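Local coordinates for citrate lyase subunit beta-like protein (Mycobacterium tuberculosis H37Rv, PDB 6CHU) that acts as a magnesium-dependent lyase of the HpcH/HpaI aldolase family, probably in itaconate dissimilation and leucine catabolism, at residues A[33-46]-A[63-75]. Residues are numbered along the deposited sequence; the frame is centred on the assembly and turned at random.
With ACT (acetate ion), chain E; ACT (acetate ion), chain F.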
ATOM      1  N   ALA A  33      31.091  16.742  -6.310  1.00 31.60           N
ATOM      2  CA  ALA A  33      31.101  17.118  -4.902  1.00 32.71           C
ATOM      3  C   ALA A  33      30.759  18.591  -4.721  1.00 37.02           C
ATOM      4  O   ALA A  33      30.061  18.960  -3.767  1.00 40.33           O
ATOM      5  CB  ALA A  33      32.463  16.802  -4.283  1.00 35.17           C
ATOM      6  N   ALA A  34      31.246  19.447  -5.621  1.00 35.03           N
ATOM      7  CA  ALA A  34      30.924  20.869  -5.543  1.00 34.72           C
ATOM      8  C   ALA A  34      29.462  21.143  -5.885  1.00 36.73           C
ATOM      9  O   ALA A  34      28.881  22.103  -5.371  1.00 44.17           O
ATOM     10  CB  ALA A  34      31.846  21.663  -6.469  1.00 35.13           C
ATOM     11  N   ALA A  35      28.849  20.317  -6.737  1.00 35.94           N
ATOM     12  CA  ALA A  35      27.472  20.567  -7.160  1.00 36.75           C
ATOM     13  C   ALA A  35      26.442  20.045  -6.168  1.00 35.03           C
ATOM     14  O   ALA A  35      25.342  20.597  -6.077  1.00 33.23           O
ATOM     15  CB  ALA A  35      27.210  19.930  -8.525  1.00 35.18           C
ATOM     16  N   ALA A  36      26.759  18.990  -5.430  1.00 28.85           N
ATOM     17  CA  ALA A  36      25.745  18.281  -4.675  1.00 27.70           C
ATOM     18  C   ALA A  36      26.008  18.369  -3.177  1.00 31.38           C
ATOM     19  O   ALA A  36      27.102  18.728  -2.724  1.00 31.24           O
ATOM     20  CB  ALA A  36      25.678  16.810  -5.101  1.00 26.31           C
ATOM     21  N   ASP A  37      24.970  18.041  -2.411  1.00 27.16           N
ATOM     22  CA  ASP A  37      25.111  17.920  -0.965  1.00 32.57           C
ATOM     23  C   ASP A  37      25.827  16.624  -0.597  1.00 31.09           C
ATOM     24  O   ASP A  37      26.762  16.628   0.206  1.00 29.95           O
ATOM     25  CB  ASP A  37      23.734  17.996  -0.307  1.00 28.73           C
ATOM     26  CG  ASP A  37      23.087  19.355  -0.482  1.00 30.91           C
ATOM     27  OD1 ASP A  37      23.706  20.364  -0.099  1.00 35.48           O
ATOM     28  OD2 ASP A  37      21.961  19.415  -1.008  1.00 31.85           O
ATOM     29  N   VAL A  38      25.419  15.515  -1.200  1.00 26.20           N
ATOM     30  CA  VAL A  38      26.077  14.221  -1.019  1.00 24.98           C
ATOM     31  C   VAL A  38      26.274  13.605  -2.396  1.00 27.97           C
ATOM     32  O   VAL A  38      25.383  13.679  -3.247  1.00 28.04           O
ATOM     33  CB  VAL A  38      25.254  13.273  -0.115  1.00 25.60           C
ATOM     34  CG1 VAL A  38      25.853  11.850  -0.104  1.00 21.26           C
ATOM     35  CG2 VAL A  38      25.188  13.805   1.296  1.00 28.90           C
ATOM     36  N   VAL A  39      27.437  13.006  -2.620  1.00 24.94           N
ATOM     37  CA  VAL A  39      27.730  12.314  -3.869  1.00 23.10           C
ATOM     38  C   VAL A  39      27.606  10.815  -3.634  1.00 24.86           C
ATOM     39  O   VAL A  39      28.123  10.288  -2.637  1.00 25.18           O
ATOM     40  CB  VAL A  39      29.132  12.672  -4.385  1.00 24.32           C
ATOM     41  CG1 VAL A  39      29.499  11.812  -5.583  1.00 29.56           C
ATOM     42  CG2 VAL A  39      29.204  14.158  -4.747  1.00 27.15           C
ATOM     43  N   ILE A  40      26.939  10.124  -4.551  1.00 21.17           N
ATOM     44  CA  ILE A  40      26.898   8.664  -4.562  1.00 20.62           C
ATOM     45  C   ILE A  40      27.864   8.209  -5.648  1.00 26.91           C
ATOM     46  O   ILE A  40      27.542   8.271  -6.841  1.00 23.85           O
ATOM     47  CB  ILE A  40      25.489   8.122  -4.825  1.00 20.80           C
ATOM     48  CG1 ILE A  40      24.462   8.725  -3.862  1.00 21.95           C
ATOM     49  CG2 ILE A  40      25.494   6.592  -4.713  1.00 20.75           C
ATOM     50  CD1 ILE A  40      23.015   8.543  -4.349  1.00 22.01           C
ATOM     51  N   LEU A  41      29.049   7.743  -5.258  1.00 22.76           N
ATOM     52  CA  LEU A  41      29.980   7.196  -6.240  1.00 24.22           C
ATOM     53  C   LEU A  41      29.494   5.800  -6.596  1.00 29.00           C
ATOM     54  O   LEU A  41      29.295   4.957  -5.710  1.00 25.92           O
ATOM     55  CB  LEU A  41      31.414   7.182  -5.709  1.00 24.48           C
ATOM     56  CG  LEU A  41      32.061   8.555  -5.478  1.00 23.74           C
ATOM     57  CD1 LEU A  41      33.399   8.404  -4.746  1.00 27.64           C
ATOM     58  CD2 LEU A  41      32.269   9.336  -6.785  1.00 23.90           C
ATOM     59  N   ASP A  42      29.257   5.569  -7.884  1.00 25.39           N
ATOM     60  CA  ASP A  42      28.461   4.441  -8.335  1.00 26.02           C
ATOM     61  C   ASP A  42      29.354   3.365  -8.934  1.00 24.79           C
ATOM     62  O   ASP A  42      30.067   3.618  -9.912  1.00 25.97           O
ATOM     63  CB  ASP A  42      27.426   4.903  -9.355  1.00 25.70           C
ATOM     64  CG  ASP A  42      26.382   3.855  -9.633  1.00 27.19           C
ATOM     65  OD1 ASP A  42      26.320   2.850  -8.875  1.00 22.51           O
ATOM     66  OD2 ASP A  42      25.617   4.042 -10.604  1.00 24.60           O
ATOM     67  N   LEU A  43      29.296   2.163  -8.362  1.00 24.10           N
ATOM     68  CA  LEU A  43      29.910   0.982  -8.952  1.00 24.21           C
ATOM     69  C   LEU A  43      28.893   0.083  -9.650  1.00 26.06           C
ATOM     70  O   LEU A  43      29.291  -0.902 -10.291  1.00 21.82           O
ATOM     71  CB  LEU A  43      30.646   0.170  -7.872  1.00 22.59           C
ATOM     72  CG  LEU A  43      31.723   0.897  -7.065  1.00 22.15           C
ATOM     73  CD1 LEU A  43      32.165  -0.011  -5.894  1.00 23.39           C
ATOM     74  CD2 LEU A  43      32.914   1.252  -7.942  1.00 27.88           C
ATOM     75  N   GLU A  44      27.598   0.398  -9.553  1.00 23.02           N
ATOM     76  CA  GLU A  44      26.579  -0.460 -10.151  1.00 24.55           C
ATOM     77  C   GLU A  44      26.126   0.085 -11.507  1.00 24.67           C
ATOM     78  O   GLU A  44      26.948   0.246 -12.414  1.00 25.74           O
ATOM     79  CB  GLU A  44      25.390  -0.654  -9.196  1.00 21.46           C
ATOM     80  CG  GLU A  44      24.547  -1.907  -9.527  1.00 22.22           C
ATOM     81  CD  GLU A  44      23.043  -1.652  -9.566  1.00 25.92           C
ATOM     82  OE1 GLU A  44      22.618  -0.487  -9.720  1.00 22.63           O
ATOM     83  OE2 GLU A  44      22.279  -2.636  -9.432  1.00 22.49           O
ATOM     84  N   ASP A  45      24.830   0.368 -11.672  1.00 22.75           N
ATOM     85  CA  ASP A  45      24.293   0.522 -13.023  1.00 24.47           C
ATOM     86  C   ASP A  45      24.864   1.720 -13.773  1.00 28.36           C
ATOM     87  O   ASP A  45      24.813   1.735 -15.008  1.00 28.30           O
ATOM     88  CB  ASP A  45      22.766   0.596 -12.981  1.00 22.78           C
ATOM     89  CG  ASP A  45      22.142  -0.769 -12.862  1.00 26.31           C
ATOM     90  OD1 ASP A  45      22.906  -1.765 -12.932  1.00 26.31           O
ATOM     91  OD2 ASP A  45      20.908  -0.852 -12.686  1.00 25.94           O
ATOM     92  N   GLY A  46      25.427   2.701 -13.076  1.00 26.60           N
ATOM     93  CA  GLY A  46      26.050   3.808 -13.787  1.00 28.60           C
ATOM     94  C   GLY A  46      27.339   3.462 -14.508  1.00 30.50           C
ATOM     95  O   GLY A  46      27.815   4.285 -15.300  1.00 27.60           O
ATOM     96  N   PRO A  63      39.972  10.267  -3.938  1.00 34.27           N
ATOM     97  CA  PRO A  63      39.047  10.296  -2.802  1.00 30.85           C
ATOM     98  C   PRO A  63      38.236  11.583  -2.734  1.00 34.93           C
ATOM     99  O   PRO A  63      38.696  12.669  -3.105  1.00 36.05           O
ATOM    100  CB  PRO A  63      39.980  10.172  -1.590  1.00 34.32           C
ATOM    101  CG  PRO A  63      41.271  10.736  -2.062  1.00 39.94           C
ATOM    102  CD  PRO A  63      41.378  10.410  -3.520  1.00 35.94           C
ATOM    103  N   LEU A  64      37.007  11.437  -2.253  1.00 31.16           N
ATOM    104  CA  LEU A  64      36.126  12.541  -1.899  1.00 34.42           C
ATOM    105  C   LEU A  64      35.931  12.546  -0.386  1.00 34.90           C
ATOM    106  O   LEU A  64      36.352  11.624   0.315  1.00 35.53           O
ATOM    107  CB  LEU A  64      34.778  12.429  -2.626  1.00 31.23           C
ATOM    108  CG  LEU A  64      34.737  12.695  -4.135  1.00 30.17           C
ATOM    109  CD1 LEU A  64      33.305  12.623  -4.651  1.00 30.54           C
ATOM    110  CD2 LEU A  64      35.366  14.052  -4.449  1.00 32.10           C
ATOM    111  N   ASP A  65      35.302  13.608   0.117  1.00 35.16           N
ATOM    112  CA  ASP A  65      35.049  13.756   1.549  1.00 35.76           C
ATOM    113  C   ASP A  65      34.138  12.635   2.031  1.00 31.62           C
ATOM    114  O   ASP A  65      32.968  12.573   1.627  1.00 28.70           O
ATOM    115  CB  ASP A  65      34.424  15.125   1.834  1.00 41.63           C
ATOM    116  CG  ASP A  65      34.192  15.385   3.316  1.00 43.00           C
ATOM    117  OD1 ASP A  65      34.440  14.495   4.155  1.00 39.11           O
ATOM    118  OD2 ASP A  65      33.760  16.508   3.645  1.00 45.86           O
ATOM    119  N   PRO A  66      34.621  11.732   2.891  1.00 31.82           N
ATOM    120  CA  PRO A  66      33.766  10.626   3.345  1.00 30.76           C
ATOM    121  C   PRO A  66      32.604  11.064   4.222  1.00 28.92           C
ATOM    122  O   PRO A  66      31.677  10.274   4.407  1.00 31.94           O
ATOM    123  CB  PRO A  66      34.739   9.715   4.110  1.00 34.76           C
ATOM    124  CG  PRO A  66      35.798  10.623   4.576  1.00 32.96           C
ATOM    125  CD  PRO A  66      35.960  11.675   3.506  1.00 32.92           C
ATOM    126  N   GLU A  67      32.612  12.292   4.754  1.00 33.10           N
ATOM    127  CA  GLU A  67      31.439  12.801   5.463  1.00 32.00           C
ATOM    128  C   GLU A  67      30.285  13.129   4.521  1.00 31.69           C
ATOM    129  O   GLU A  67      29.155  13.312   4.986  1.00 34.31           O
ATOM    130  CB  GLU A  67      31.804  14.055   6.268  1.00 34.42           C
ATOM    131  CG  GLU A  67      32.964  13.870   7.240  1.00 46.99           C
ATOM    132  CD  GLU A  67      32.715  12.756   8.241  1.00 58.85           C
ATOM    133  OE1 GLU A  67      31.541  12.517   8.599  1.00 59.59           O
ATOM    134  OE2 GLU A  67      33.700  12.115   8.668  1.00 62.09           O
ATOM    135  N   ARG A  68      30.538  13.194   3.215  1.00 30.65           N
ATOM    136  CA  ARG A  68      29.534  13.637   2.254  1.00 29.23           C
ATOM    137  C   ARG A  68      29.503  12.756   1.014  1.00 30.05           C
ATOM    138  O   ARG A  68      29.020  13.197  -0.037  1.00 28.71           O
ATOM    139  CB  ARG A  68      29.793  15.096   1.854  1.00 35.60           C
ATOM    140  CG  ARG A  68      29.591  16.087   2.981  1.00 44.69           C
ATOM    141  CD  ARG A  68      28.141  16.084   3.450  1.00 55.41           C
ATOM    142  NE  ARG A  68      27.856  17.181   4.371  1.00 66.15           N
ATOM    143  CZ  ARG A  68      27.801  17.056   5.694  1.00 75.41           C
ATOM    144  NH1 ARG A  68      28.008  15.874   6.260  1.00 75.00           N
ATOM    145  NH2 ARG A  68      27.537  18.113   6.453  1.00 79.05           N
ATOM    146  N   THR A  69      30.012  11.527   1.110  1.00 26.09           N
ATOM    147  CA  THR A  69      30.080  10.626  -0.029  1.00 22.97           C
ATOM    148  C   THR A  69      29.675   9.226   0.402  1.00 25.66           C
ATOM    149  O   THR A  69      30.125   8.730   1.438  1.00 27.31           O
ATOM    150  CB  THR A  69      31.489  10.596  -0.636  1.00 29.18           C
ATOM    151  OG1 THR A  69      31.946  11.940  -0.822  1.00 29.94           O
ATOM    152  CG2 THR A  69      31.468   9.900  -1.998  1.00 27.84           C
ATOM    153  N   VAL A  70      28.833   8.599  -0.427  0.50 22.79           N
ATOM    154  CA  VAL A  70      28.309   7.242  -0.281  0.50 23.35           C
ATOM    155  C   VAL A  70      28.689   6.457  -1.533  0.50 25.27           C
ATOM    156  O   VAL A  70      28.788   7.026  -2.623  0.50 25.57           O
ATOM    157  CB  VAL A  70      26.770   7.270  -0.077  0.50 22.02           C
ATOM    158  CG1 VAL A  70      26.155   5.868  -0.132  0.50 20.57           C
ATOM    159  CG2 VAL A  70      26.422   7.958   1.235  0.50 25.11           C
ATOM    160  N   VAL A  71      28.922   5.151  -1.388  1.00 22.50           N
ATOM    161  CA  VAL A  71      29.327   4.316  -2.519  1.00 23.31           C
ATOM    162  C   VAL A  71      28.216   3.316  -2.805  1.00 22.37           C
ATOM    163  O   VAL A  71      27.857   2.518  -1.930  1.00 22.74           O
ATOM    164  CB  VAL A  71      30.662   3.598  -2.249  1.00 23.21           C
ATOM    165  CG1 VAL A  71      31.069   2.742  -3.447  1.00 23.05           C
ATOM    166  CG2 VAL A  71      31.770   4.620  -1.928  1.00 23.18           C
ATOM    167  N   ARG A  72      27.661   3.356  -4.022  1.00 22.22           N
ATOM    168  CA  ARG A  72      26.714   2.321  -4.425  1.00 18.22           C
ATOM    169  C   ARG A  72      27.482   1.110  -4.933  1.00 21.05           C
ATOM    170  O   ARG A  72      28.215   1.194  -5.928  1.00 22.40           O
ATOM    171  CB  ARG A  72      25.719   2.801  -5.484  1.00 21.32           C
ATOM    172  CG  ARG A  72      24.710   1.667  -5.808  1.00 21.77           C
ATOM    173  CD  ARG A  72      23.442   2.125  -6.528  1.00 19.80           C
ATOM    174  NE  ARG A  72      23.675   2.472  -7.930  1.00 18.74           N
ATOM    175  CZ  ARG A  72      22.690   2.652  -8.812  1.00 18.52           C
ATOM    176  NH1 ARG A  72      21.431   2.503  -8.417  1.00 19.82           N
ATOM    177  NH2 ARG A  72      22.954   2.975 -10.078  1.00 22.46           N
ATOM    178  N   ILE A  73      27.341  -0.008  -4.218  1.00 22.14           N
ATOM    179  CA  ILE A  73      27.982  -1.260  -4.591  1.00 20.08           C
ATOM    180  C   ILE A  73      27.017  -2.063  -5.450  1.00 20.83           C
ATOM    181  O   ILE A  73      25.928  -1.591  -5.780  1.00 22.23           O
ATOM    182  CB  ILE A  73      28.428  -2.052  -3.344  1.00 19.18           C
ATOM    183  CG1 ILE A  73      27.219  -2.440  -2.486  1.00 22.05           C
ATOM    184  CG2 ILE A  73      29.435  -1.228  -2.529  1.00 20.35           C
ATOM    185  CD1 ILE A  73      27.585  -3.177  -1.159  1.00 18.64           C
ATOM    186  N   ASN A  74      27.416  -3.268  -5.830  1.00 23.16           N
ATOM    187  CA  ASN A  74      26.577  -4.129  -6.641  1.00 24.17           C
ATOM    188  C   ASN A  74      25.727  -5.031  -5.745  1.00 24.53           C
ATOM    189  O   ASN A  74      25.865  -5.043  -4.518  1.00 21.76           O
ATOM    190  CB  ASN A  74      27.454  -4.913  -7.621  1.00 23.58           C
ATOM    191  CG  ASN A  74      27.924  -4.040  -8.781  1.00 28.22           C
ATOM    192  OD1 ASN A  74      27.226  -3.911  -9.784  1.00 24.01           O
ATOM    193  ND2 ASN A  74      29.085  -3.401  -8.628  1.00 22.53           N
ATOM    194  N   ALA A  75      24.804  -5.760  -6.370  1.00 23.87           N
ATOM    195  CA  ALA A  75      23.744  -6.406  -5.603  1.00 23.76           C
ATOM    196  C   ALA A  75      24.273  -7.599  -4.804  1.00 25.25           C
ATOM    197  O   ALA A  75      25.324  -8.175  -5.102  1.00 24.28           O
ATOM    198  CB  ALA A  75      22.608  -6.855  -6.528  1.00 27.29           C
TER
HETATM  199  C   ACT E 304      20.888   4.667 -12.253  1.00 35.66           C
HETATM  200  O   ACT E 304      19.971   5.175 -12.953  1.00 44.37           O
HETATM  201  OXT ACT E 304      20.971   3.497 -11.816  1.00 24.47           O
HETATM  202  CH3 ACT E 304      22.074   5.636 -11.889  1.00 36.52           C
HETATM  203  C   ACT F 305      18.017   3.463  -9.183  1.00 23.12           C
HETATM  204  O   ACT F 305      16.756   3.551  -9.159  1.00 23.75           O
HETATM  205  OXT ACT F 305      18.731   2.438  -9.407  1.00 21.90           O
HETATM  206  CH3 ACT F 305      18.796   4.783  -8.930  1.00 23.92           C
HETATM  207  O   HOH W   1      23.357  -5.001  -9.120  1.00 38.27           O
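Arg72 and Asp42 illustrate how a TIM barrel builds its active site at the C-terminal ends of parallel strands: the guanidinium of Arg72, a substrate-binding residue, grips the Asp42 carboxylate side-on. The Arg72 chain runs extended as far as CD and then bends (chi3 73°), which sets its NE and NH2 edge alongside Asp42. NE reaches Asp42 OD1 at 2.8 Å in an almost straight bond (177°). NH2 takes Asp42 OD2 at 2.9 Å. The backbone N of Glu44, closing an Asx turn, and that of Gly46 come to these same oxygens from the face of the carboxylate turned away from Arg72, so two donors hold each oxygen. Glu44 OE1 stands over the centre of the guanidinium, 3.3 Å from Arg72 CZ, a contact of charges alone; its OE2 pairs with Lys100. Arg72 NH1 and NH2 each donate, near the guanidinium plane, to one of two acetate ions, probably from the crystallisation liquor, consistent with a pocket for carboxylates.

Strands 38-42 and 69-72, joined through helix 52-61 as a beta-alpha-beta unit, run parallel, their directions 26° apart; five backbone hydrogen bonds link them, the first from Val39 N to Arg68 O and the last from Leu43 N to Arg72 O. Ile40 CG2 packs on Arg72 CB inside the barrel. On the outer face, Leu41 CD1 rests against Thr69 CG2, and Leu64 lays CD1 against both Val39 CG1 (4.0 Å) and Leu41 CD2 while its CD2 touches Ala33 CB.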